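Local atomic coordinates of agrin (Gallus gallus, PDB entry 1PZ7), a protein that is a basal lamina protein that promotes acetylcholine receptor clustering at the neuromuscular junction, with activity modulated by alternative splicing and calcium binding. Residues Met89-Leu93 and Tyr117-Gly123; Trp111-Lys115 and Leu125-Asn129; Thr61-Trp67 and Ala79-Gly85. All coordinates share one frame. Numbering follows the deposited sequence.

Contact 1 (Met89-Leu93 and Tyr117-Gly123); sequences MMYDL and YRVQREG. With CA (calcium ion), chain C.
The backbone of Met89-Leu93 is extended through Asp92, at the end of strand 86-92, while Tyr117-Gly123 forms the tip of the hairpin of strands 112-119 and 122-127. They belong to different sheets, facing one another across the beta-sandwich of a laminin G domain, so side chains rather than backbone bonds span the gap: Met89 CA lies 8.4 Å from Gly123 CA, and Leu93 CA lies 8.1 Å from Arg121 CA. The tip is a type II' turn from Val119 to Glu122, with Gln120 at phi/psi 57/-124° and Arg121 at -84/-16°; Val119 N donates to Glu122 O at 2.8 Å, and Glu122 N to Val119 O at 3.0 Å.

Alternate residues Met89, Tyr91 and Leu93 point toward the hairpin. Tyr91 (chi1 p) donates from OH to Arg121 O at 2.7 Å; a side chain on Gly123 would clash with this hydroxyl. Arg118 (chi1 t) lays CD over the Tyr91 ring, 3.8 Å from its centroid, a CH-pi contact, while its NH1 donates to Gln120 O at 2.8 Å and so braces the turn. Leu93 CD2 sits over one face of that guanidinium. Met89, t, t, p along its chain, brings CE to 3.6 Å from Tyr117 O. Arg121 points its CA-CB bond away from the strand, and its NE hydrogen-bonds Ser137 O.

Just past the strand, Leu93 offers its carbonyl to calcium, a site completed by Asp76, Gln143, Asp145 and two waters: Leu93 O lies 2.3 Å from the ion, with its CD1 methyl 3.6 Å from Gln120 O.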
loop_
_atom_site.group_PDB
_atom_site.type_symbol
_atom_site.label_atom_id
_atom_site.label_comp_id
_atom_site.label_asym_id
_atom_site.label_seq_id
_atom_site.Cartn_x
_atom_site.Cartn_y
_atom_site.Cartn_z
ATOM N N MET A 89 -2.873 -7.254 -4.043
ATOM C CA MET A 89 -3.449 -6.657 -2.860
ATOM C C MET A 89 -3.854 -7.789 -1.942
ATOM O O MET A 89 -4.342 -8.828 -2.389
ATOM C CB MET A 89 -4.657 -5.807 -3.216
ATOM C CG MET A 89 -5.311 -5.183 -2.009
ATOM S SD MET A 89 -6.485 -3.884 -2.401
ATOM C CE MET A 89 -7.667 -4.786 -3.364
ATOM N N MET A 90 -3.641 -7.586 -0.652
ATOM C CA MET A 90 -3.975 -8.572 0.347
ATOM C C MET A 90 -4.571 -7.846 1.534
ATOM O O MET A 90 -4.085 -6.792 1.917
ATOM C CB MET A 90 -2.702 -9.308 0.757
ATOM C CG MET A 90 -2.875 -10.392 1.761
ATOM S SD MET A 90 -1.340 -11.347 1.856
ATOM C CE MET A 90 -1.980 -12.860 2.451
ATOM N N TYR A 91 -5.650 -8.382 2.087
ATOM C CA TYR A 91 -6.204 -7.834 3.313
ATOM C C TYR A 91 -6.831 -8.917 4.165
ATOM O O TYR A 91 -7.326 -9.926 3.662
ATOM C CB TYR A 91 -7.190 -6.681 3.064
ATOM C CG TYR A 91 -8.312 -6.944 2.082
ATOM C CD1 TYR A 91 -9.543 -7.451 2.503
ATOM C CD2 TYR A 91 -8.155 -6.647 0.738
ATOM C CE1 TYR A 91 -10.577 -7.667 1.599
ATOM C CE2 TYR A 91 -9.173 -6.866 -0.170
ATOM C CZ TYR A 91 -10.380 -7.373 0.260
ATOM O OH TYR A 91 -11.374 -7.573 -0.674
ATOM N N ASP A 92 -6.751 -8.706 5.470
ATOM C CA ASP A 92 -7.356 -9.573 6.466
ATOM C C ASP A 92 -8.085 -8.619 7.390
ATOM O O ASP A 92 -7.469 -7.726 7.966
ATOM C CB ASP A 92 -6.297 -10.376 7.226
ATOM C CG ASP A 92 -6.900 -11.436 8.137
ATOM O OD1 ASP A 92 -6.165 -12.361 8.559
ATOM O OD2 ASP A 92 -8.095 -11.413 8.481
ATOM N N LEU A 93 -9.397 -8.785 7.480
ATOM C CA LEU A 93 -10.259 -7.918 8.277
ATOM C C LEU A 93 -10.676 -8.602 9.575
ATOM O O LEU A 93 -11.444 -8.039 10.357
ATOM C CB LEU A 93 -11.518 -7.575 7.473
ATOM C CG LEU A 93 -11.308 -7.034 6.058
ATOM C CD1 LEU A 93 -12.647 -6.776 5.382
ATOM C CD2 LEU A 93 -10.488 -5.757 6.081
ATOM N N TYR A 117 -8.888 -0.801 -4.410
ATOM C CA TYR A 117 -9.864 -0.415 -3.409
ATOM C C TYR A 117 -10.589 -1.601 -2.804
ATOM O O TYR A 117 -10.585 -2.715 -3.341
ATOM C CB TYR A 117 -10.855 0.623 -3.951
ATOM C CG TYR A 117 -11.774 0.161 -5.057
ATOM C CD1 TYR A 117 -11.463 0.403 -6.388
ATOM C CD2 TYR A 117 -12.979 -0.473 -4.772
ATOM C CE1 TYR A 117 -12.310 0.007 -7.404
ATOM C CE2 TYR A 117 -13.834 -0.874 -5.786
ATOM C CZ TYR A 117 -13.492 -0.630 -7.095
ATOM O OH TYR A 117 -14.342 -1.032 -8.101
ATOM N N ARG A 118 -11.185 -1.342 -1.650
ATOM C CA ARG A 118 -11.933 -2.328 -0.907
ATOM C C ARG A 118 -13.173 -1.648 -0.354
ATOM O O ARG A 118 -13.087 -0.543 0.172
ATOM C CB ARG A 118 -11.099 -2.882 0.248
ATOM C CG ARG A 118 -11.863 -3.846 1.156
ATOM C CD ARG A 118 -11.186 -4.133 2.484
ATOM N NE ARG A 118 -11.144 -2.934 3.317
ATOM C CZ ARG A 118 -12.084 -2.563 4.183
ATOM N NH1 ARG A 118 -13.183 -3.285 4.362
ATOM N NH2 ARG A 118 -11.918 -1.447 4.878
ATOM N N VAL A 119 -14.322 -2.298 -0.516
ATOM C CA VAL A 119 -15.577 -1.843 0.071
ATOM C C VAL A 119 -16.077 -3.062 0.835
ATOM O O VAL A 119 -16.466 -4.059 0.224
ATOM C CB VAL A 119 -16.611 -1.400 -0.989
ATOM C CG1 VAL A 119 -17.914 -0.989 -0.327
ATOM C CG2 VAL A 119 -16.069 -0.255 -1.842
ATOM N N GLN A 120 -16.021 -2.997 2.160
ATOM C CA GLN A 120 -16.379 -4.127 3.011
ATOM C C GLN A 120 -15.502 -5.320 2.607
ATOM O O GLN A 120 -14.285 -5.189 2.604
ATOM C CB GLN A 120 -17.890 -4.382 2.979
ATOM C CG GLN A 120 -18.651 -3.141 3.454
ATOM C CD GLN A 120 -20.095 -3.390 3.841
ATOM O OE1 GLN A 120 -20.891 -2.449 3.887
ATOM N NE2 GLN A 120 -20.434 -4.634 4.140
ATOM N N ARG A 121 -16.085 -6.457 2.241
ATOM C CA ARG A 121 -15.266 -7.619 1.888
ATOM C C ARG A 121 -14.780 -7.610 0.443
ATOM O O ARG A 121 -13.858 -8.347 0.095
ATOM C CB ARG A 121 -16.049 -8.908 2.129
ATOM C CG ARG A 121 -16.550 -9.077 3.556
ATOM C CD ARG A 121 -17.558 -10.201 3.715
ATOM N NE ARG A 121 -17.177 -11.351 2.909
ATOM C CZ ARG A 121 -17.980 -12.016 2.085
ATOM N NH1 ARG A 121 -19.267 -11.692 1.936
ATOM N NH2 ARG A 121 -17.486 -13.039 1.411
ATOM N N GLU A 122 -15.390 -6.775 -0.394
ATOM C CA GLU A 122 -15.094 -6.756 -1.822
ATOM C C GLU A 122 -13.883 -5.918 -2.187
ATOM O O GLU A 122 -13.782 -4.751 -1.811
ATOM C CB GLU A 122 -16.286 -6.199 -2.593
ATOM C CG GLU A 122 -17.533 -7.060 -2.555
ATOM C CD GLU A 122 -18.621 -6.501 -3.445
ATOM O OE1 GLU A 122 -18.809 -7.023 -4.562
ATOM O OE2 GLU A 122 -19.271 -5.519 -3.036
ATOM N N GLY A 123 -12.980 -6.509 -2.957
ATOM C CA GLY A 123 -11.779 -5.822 -3.377
ATOM C C GLY A 123 -11.677 -5.698 -4.879
ATOM O O GLY A 123 -12.286 -6.473 -5.625
HETATM CA CA CA C . -11.830 -5.982 11.340
HETATM O O HOH W 1 -10.536 -7.561 13.246
HETATM O O HOH W 2 -14.049 -6.411 12.135
#

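Contact 2 (Trp111-Lys115 and Leu125-Asn129); sequences WTHIK and LQVGN
How alternating side chains sort themselves onto the two faces of an antiparallel pair is well illustrated by Trp111-Lys115 and Leu125-Asn129. The axes of strands 112-115 and 125-127 approach to 4.8 Å at 172°. Ile114 and Val127 form a non-hydrogen-bonded pair (CA-CA 4.5 Å), Lys115 and Gln126 a hydrogen-bonded one (CA-CA 5.1 Å). Lys115 N donates to Gln126 O at 2.9 Å, and Gln126 N to Lys115 O at 2.8 Å; farther along, Gly128 N reaches His113 O at 2.9 Å.

One face carries Ile114 and Val127. Ile114 (m, t) sets CG1 4.3 Å from CG2 of Val127 (chi1 t) and CG2 4.1 Å from CD1 of Leu125 (t, p), and Val87 of the facing sheet packs against both Ile114 and Val127. Beside them Thr112, pointing sideways with chi1 m, brings CG2 to 3.5 Å from Val127 CG1 and spends its hydroxyl on His110.

The other face carries Lys115 and Gln126, both starting with chi1 and chi2 t; a chi3 of m then bends the lysine chain, and NZ takes no part in the pairing. His113 (chi1 t) directs NE2 to Glu53 on the adjoining strand 45-58.

At Gly128, phi/psi of 59/-135° turn the chain out of the strand, a conformation readily adopted by glycine. Val127 N, one residue earlier, is taken by the carboxylate of Glu130. These features make the contact the open end of a beta hairpin in the laminin G sandwich, one face turned to the hydrophobic interior and the other outward.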
loop_
_atom_site.group_PDB
_atom_site.type_symbol
_atom_site.label_atom_id
_atom_site.label_comp_id
_atom_site.label_asym_id
_atom_site.label_seq_id
_atom_site.Cartn_x
_atom_site.Cartn_y
_atom_site.Cartn_z
ATOM N N TRP A 111 6.680 4.062 -15.726
ATOM C CA TRP A 111 5.646 4.514 -14.813
ATOM C C TRP A 111 4.348 3.766 -15.093
ATOM O O TRP A 111 3.853 3.747 -16.228
ATOM C CB TRP A 111 5.441 6.020 -14.947
ATOM C CG TRP A 111 6.520 6.801 -14.277
ATOM C CD1 TRP A 111 7.516 7.515 -14.879
ATOM C CD2 TRP A 111 6.724 6.945 -12.866
ATOM N NE1 TRP A 111 8.325 8.093 -13.932
ATOM C CE2 TRP A 111 7.859 7.760 -12.686
ATOM C CE3 TRP A 111 6.058 6.471 -11.729
ATOM C CZ2 TRP A 111 8.337 8.109 -11.424
ATOM C CZ3 TRP A 111 6.541 6.815 -10.480
ATOM C CH2 TRP A 111 7.663 7.631 -10.337
ATOM N N THR A 112 3.805 3.157 -14.047
ATOM C CA THR A 112 2.619 2.327 -14.148
ATOM C C THR A 112 1.625 2.714 -13.071
ATOM O O THR A 112 1.984 2.830 -11.892
ATOM C CB THR A 112 3.009 0.855 -13.974
ATOM O OG1 THR A 112 4.022 0.503 -14.928
ATOM C CG2 THR A 112 1.843 -0.067 -14.303
ATOM N N HIS A 113 0.372 2.892 -13.475
ATOM C CA HIS A 113 -0.682 3.287 -12.558
ATOM C C HIS A 113 -1.268 2.078 -11.842
ATOM O O HIS A 113 -1.405 1.006 -12.427
ATOM C CB HIS A 113 -1.782 4.019 -13.329
ATOM C CG HIS A 113 -2.771 4.725 -12.455
ATOM N ND1 HIS A 113 -2.432 5.803 -11.666
ATOM C CD2 HIS A 113 -4.093 4.513 -12.253
ATOM C CE1 HIS A 113 -3.501 6.223 -11.012
ATOM N NE2 HIS A 113 -4.524 5.462 -11.355
ATOM N N ILE A 114 -1.601 2.265 -10.567
ATOM C CA ILE A 114 -2.231 1.235 -9.754
ATOM C C ILE A 114 -3.463 1.836 -9.098
ATOM O O ILE A 114 -3.389 2.904 -8.503
ATOM C CB ILE A 114 -1.276 0.723 -8.654
ATOM C CG1 ILE A 114 -0.015 0.110 -9.266
ATOM C CG2 ILE A 114 -1.990 -0.291 -7.762
ATOM C CD1 ILE A 114 1.064 -0.183 -8.261
ATOM N N LYS A 115 -4.593 1.153 -9.219
ATOM C CA LYS A 115 -5.819 1.552 -8.545
ATOM C C LYS A 115 -6.307 0.349 -7.751
ATOM O O LYS A 115 -6.595 -0.711 -8.311
ATOM C CB LYS A 115 -6.879 2.001 -9.544
ATOM C CG LYS A 115 -8.225 2.273 -8.905
ATOM C CD LYS A 115 -9.244 2.749 -9.910
ATOM C CE LYS A 115 -9.013 4.191 -10.296
ATOM N NZ LYS A 115 -10.093 4.674 -11.190
ATOM N N LEU A 125 -8.529 -4.573 -7.883
ATOM C CA LEU A 125 -7.166 -4.184 -8.181
ATOM C C LEU A 125 -7.018 -4.024 -9.683
ATOM O O LEU A 125 -7.372 -4.921 -10.452
ATOM C CB LEU A 125 -6.185 -5.238 -7.677
ATOM C CG LEU A 125 -4.717 -4.989 -8.023
ATOM C CD1 LEU A 125 -4.197 -3.710 -7.364
ATOM C CD2 LEU A 125 -3.876 -6.176 -7.598
ATOM N N GLN A 126 -6.512 -2.871 -10.104
ATOM C CA GLN A 126 -6.278 -2.616 -11.518
ATOM C C GLN A 126 -4.938 -1.953 -11.715
ATOM O O GLN A 126 -4.728 -0.826 -11.273
ATOM C CB GLN A 126 -7.358 -1.716 -12.133
ATOM C CG GLN A 126 -7.075 -1.409 -13.608
ATOM C CD GLN A 126 -8.024 -0.406 -14.235
ATOM O OE1 GLN A 126 -7.803 0.034 -15.368
ATOM N NE2 GLN A 126 -9.071 -0.039 -13.512
ATOM N N VAL A 127 -4.040 -2.648 -12.400
ATOM C CA VAL A 127 -2.747 -2.092 -12.746
ATOM C C VAL A 127 -2.812 -1.755 -14.233
ATOM O O VAL A 127 -3.308 -2.551 -15.034
ATOM C CB VAL A 127 -1.618 -3.091 -12.458
ATOM C CG1 VAL A 127 -0.265 -2.494 -12.800
ATOM C CG2 VAL A 127 -1.657 -3.514 -10.999
ATOM N N GLY A 128 -2.349 -0.570 -14.611
ATOM C CA GLY A 128 -2.417 -0.172 -16.004
ATOM C C GLY A 128 -3.857 -0.175 -16.479
ATOM O O GLY A 128 -4.748 0.306 -15.777
ATOM N N ASN A 129 -4.095 -0.727 -17.665
ATOM C CA ASN A 129 -5.443 -0.773 -18.225
ATOM C C ASN A 129 -6.056 -2.175 -18.221
ATOM O O ASN A 129 -6.995 -2.447 -18.967
ATOM C CB ASN A 129 -5.444 -0.202 -19.648
ATOM C CG ASN A 129 -4.902 1.212 -19.707
ATOM O OD1 ASN A 129 -5.463 2.131 -19.103
ATOM N ND2 ASN A 129 -3.799 1.396 -20.428
#

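Contact 3 (Thr61-Trp67 and Ala79-Gly85)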
loop_
_atom_site.group_PDB
_atom_site.type_symbol
_atom_site.label_atom_id
_atom_site.label_comp_id
_atom_site.label_asym_id
_atom_site.label_seq_id
_atom_site.Cartn_x
_atom_site.Cartn_y
_atom_site.Cartn_z
ATOM N N THR A 61 11.047 -7.404 -8.604
ATOM C CA THR A 61 10.120 -8.520 -8.746
ATOM C C THR A 61 9.540 -8.896 -7.381
ATOM O O THR A 61 8.638 -9.726 -7.300
ATOM C CB THR A 61 10.794 -9.748 -9.376
ATOM O OG1 THR A 61 11.973 -10.092 -8.638
ATOM C CG2 THR A 61 11.264 -9.448 -10.797
ATOM N N GLN A 62 10.083 -8.307 -6.314
ATOM C CA GLN A 62 9.582 -8.526 -4.956
ATOM C C GLN A 62 9.707 -7.219 -4.186
ATOM O O GLN A 62 10.741 -6.568 -4.237
ATOM C CB GLN A 62 10.395 -9.594 -4.214
ATOM C CG GLN A 62 10.778 -10.827 -5.029
ATOM C CD GLN A 62 9.655 -11.834 -5.213
ATOM O OE1 GLN A 62 9.836 -12.847 -5.898
ATOM N NE2 GLN A 62 8.507 -11.570 -4.612
ATOM N N GLY A 63 8.662 -6.824 -3.471
ATOM C CA GLY A 63 8.753 -5.617 -2.674
ATOM C C GLY A 63 7.439 -5.142 -2.106
ATOM O O GLY A 63 6.406 -5.237 -2.753
ATOM N N LEU A 64 7.490 -4.623 -0.885
ATOM C CA LEU A 64 6.312 -4.068 -0.242
ATOM C C LEU A 64 6.105 -2.632 -0.713
ATOM O O LEU A 64 6.984 -1.786 -0.558
ATOM C CB LEU A 64 6.470 -4.117 1.276
ATOM C CG LEU A 64 5.304 -3.567 2.099
ATOM C CD1 LEU A 64 4.009 -4.321 1.803
ATOM C CD2 LEU A 64 5.636 -3.662 3.565
ATOM N N ILE A 65 4.945 -2.368 -1.298
ATOM C CA ILE A 65 4.623 -1.030 -1.779
ATOM C C ILE A 65 3.968 -0.195 -0.687
ATOM O O ILE A 65 4.391 0.924 -0.406
ATOM C CB ILE A 65 3.684 -1.088 -3.005
ATOM C CG1 ILE A 65 4.366 -1.815 -4.169
ATOM C CG2 ILE A 65 3.265 0.328 -3.417
ATOM C CD1 ILE A 65 3.418 -2.212 -5.288
ATOM N N LEU A 66 2.940 -0.754 -0.065
ATOM C CA LEU A 66 2.160 -0.009 0.901
ATOM C C LEU A 66 1.557 -0.967 1.919
ATOM O O LEU A 66 1.147 -2.075 1.572
ATOM C CB LEU A 66 1.092 0.775 0.125
ATOM C CG LEU A 66 -0.110 1.455 0.759
ATOM C CD1 LEU A 66 -0.639 2.472 -0.239
ATOM C CD2 LEU A 66 -1.191 0.455 1.114
ATOM N N TRP A 67 1.523 -0.546 3.177
ATOM C CA TRP A 67 0.903 -1.324 4.244
ATOM C C TRP A 67 0.062 -0.372 5.075
ATOM O O TRP A 67 0.575 0.596 5.620
ATOM C CB TRP A 67 1.946 -2.004 5.133
ATOM C CG TRP A 67 1.348 -2.913 6.190
ATOM C CD1 TRP A 67 0.716 -2.542 7.348
ATOM C CD2 TRP A 67 1.329 -4.343 6.171
ATOM N NE1 TRP A 67 0.310 -3.656 8.044
ATOM C CE2 TRP A 67 0.677 -4.774 7.344
ATOM C CE3 TRP A 67 1.801 -5.308 5.279
ATOM C CZ2 TRP A 67 0.485 -6.121 7.639
ATOM C CZ3 TRP A 67 1.613 -6.644 5.578
ATOM C CH2 TRP A 67 0.964 -7.036 6.749
ATOM N N ALA A 79 -2.666 -4.329 2.190
ATOM C CA ALA A 79 -1.348 -4.024 1.671
ATOM C C ALA A 79 -1.247 -4.268 0.181
ATOM O O ALA A 79 -1.969 -5.102 -0.371
ATOM C CB ALA A 79 -0.308 -4.858 2.393
ATOM N N LEU A 80 -0.345 -3.522 -0.451
ATOM C CA LEU A 80 0.012 -3.706 -1.851
ATOM C C LEU A 80 1.469 -4.133 -1.881
ATOM O O LEU A 80 2.305 -3.555 -1.183
ATOM C CB LEU A 80 -0.149 -2.410 -2.638
ATOM C CG LEU A 80 -1.566 -1.848 -2.681
ATOM C CD1 LEU A 80 -1.605 -0.527 -3.426
ATOM C CD2 LEU A 80 -2.509 -2.855 -3.316
ATOM N N ALA A 81 1.784 -5.134 -2.689
ATOM C CA ALA A 81 3.150 -5.623 -2.777
ATOM C C ALA A 81 3.392 -6.181 -4.155
ATOM O O ALA A 81 2.456 -6.585 -4.833
ATOM C CB ALA A 81 3.387 -6.707 -1.741
ATOM N N ILE A 82 4.652 -6.198 -4.562
ATOM C CA ILE A 82 5.044 -6.859 -5.790
ATOM C C ILE A 82 5.466 -8.248 -5.349
ATOM O O ILE A 82 6.376 -8.382 -4.537
ATOM C CB ILE A 82 6.214 -6.129 -6.462
ATOM C CG1 ILE A 82 5.840 -4.676 -6.779
ATOM C CG2 ILE A 82 6.626 -6.863 -7.734
ATOM C CD1 ILE A 82 7.008 -3.838 -7.294
ATOM N N VAL A 83 4.779 -9.268 -5.843
ATOM C CA VAL A 83 5.081 -10.641 -5.479
ATOM C C VAL A 83 5.319 -11.417 -6.756
ATOM O O VAL A 83 4.419 -11.561 -7.583
ATOM C CB VAL A 83 3.930 -11.286 -4.694
ATOM C CG1 VAL A 83 4.231 -12.750 -4.406
ATOM C CG2 VAL A 83 3.672 -10.515 -3.407
ATOM N N ASP A 84 6.536 -11.920 -6.914
ATOM C CA ASP A 84 6.914 -12.658 -8.111
ATOM C C ASP A 84 6.594 -11.874 -9.389
ATOM O O ASP A 84 6.117 -12.443 -10.372
ATOM C CB ASP A 84 6.225 -14.031 -8.136
ATOM C CG ASP A 84 6.643 -14.926 -6.981
ATOM O OD1 ASP A 84 7.789 -14.810 -6.506
ATOM O OD2 ASP A 84 5.887 -15.792 -6.488
ATOM N N GLY A 85 6.856 -10.571 -9.370
ATOM C CA GLY A 85 6.714 -9.739 -10.556
ATOM C C GLY A 85 5.361 -9.115 -10.841
ATOM O O GLY A 85 5.210 -8.405 -11.840
#
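A bulge lets one strand present two bulky side chains where its partner presents one, and Thr61-Trp67 against Ala79-Gly85 is a clear case. The strands run antiparallel, at 166°, with Gly63 matched to Ile82 and Leu64 to Ala81; the register then slips by one, so that Ile65 and Leu66 both face Leu80. Leu80 O accepts from Ile65 N at 2.9 Å and from Leu66 N at 3.1 Å, the signature of a classic beta bulge.

The extra residue fills space. Ile65 leans toward the partner strand, its CB 4.1 Å from Leu80 CB and its CD1 3.8 Å from Ile82 CG1, a knob lodged against two neighbours. The opposite face works with small residues: Ala79 and Ala81 form a shallow dip into which Leu64 CD1 settles, 4.4 Å and 4.3 Å from their respective CB atoms, while Trp67 CE3 rests 3.6 Å from Ala79 CB. Beyond the strands, Gly85, at phi 88°, brings its N to 2.9 Å from Thr61 O.

Toward the sandwich interior, Ile65, Leu66 and Ile82 pack on Leu54, Phe52 and Thr58 of strand 45-58 in the facing sheet. Trp67 stacks on Tyr77 at the other face. Within its own sheet the hairpin is central, strand 63-68 bonding to strand 149-152 and strand 77-83 to strand 86-92.

The three contacts sample a sandwich in complementary ways: contact 3 pairs strands within one sheet, contact 2 pairs strands within the other, and contact 1 crosses between them. Contact 3 comes first along the chain; the segments of contacts 1 and 2 then alternate, because both use the hairpin of strands 112-119 and 122-127. Their centres lie about 17 Å apart, with contact 1 at the end where Leu93 binds calcium. Contact 1 is about 16 Å from contact 3, centre to centre, yet adjoins it through neighbouring strands 86-92 and 77-83. Contacts 2 and 3, centres about 13 Å apart, do not touch. Sheet pairing and interior packing thus together link the calcium-bearing edge to the body of the domain.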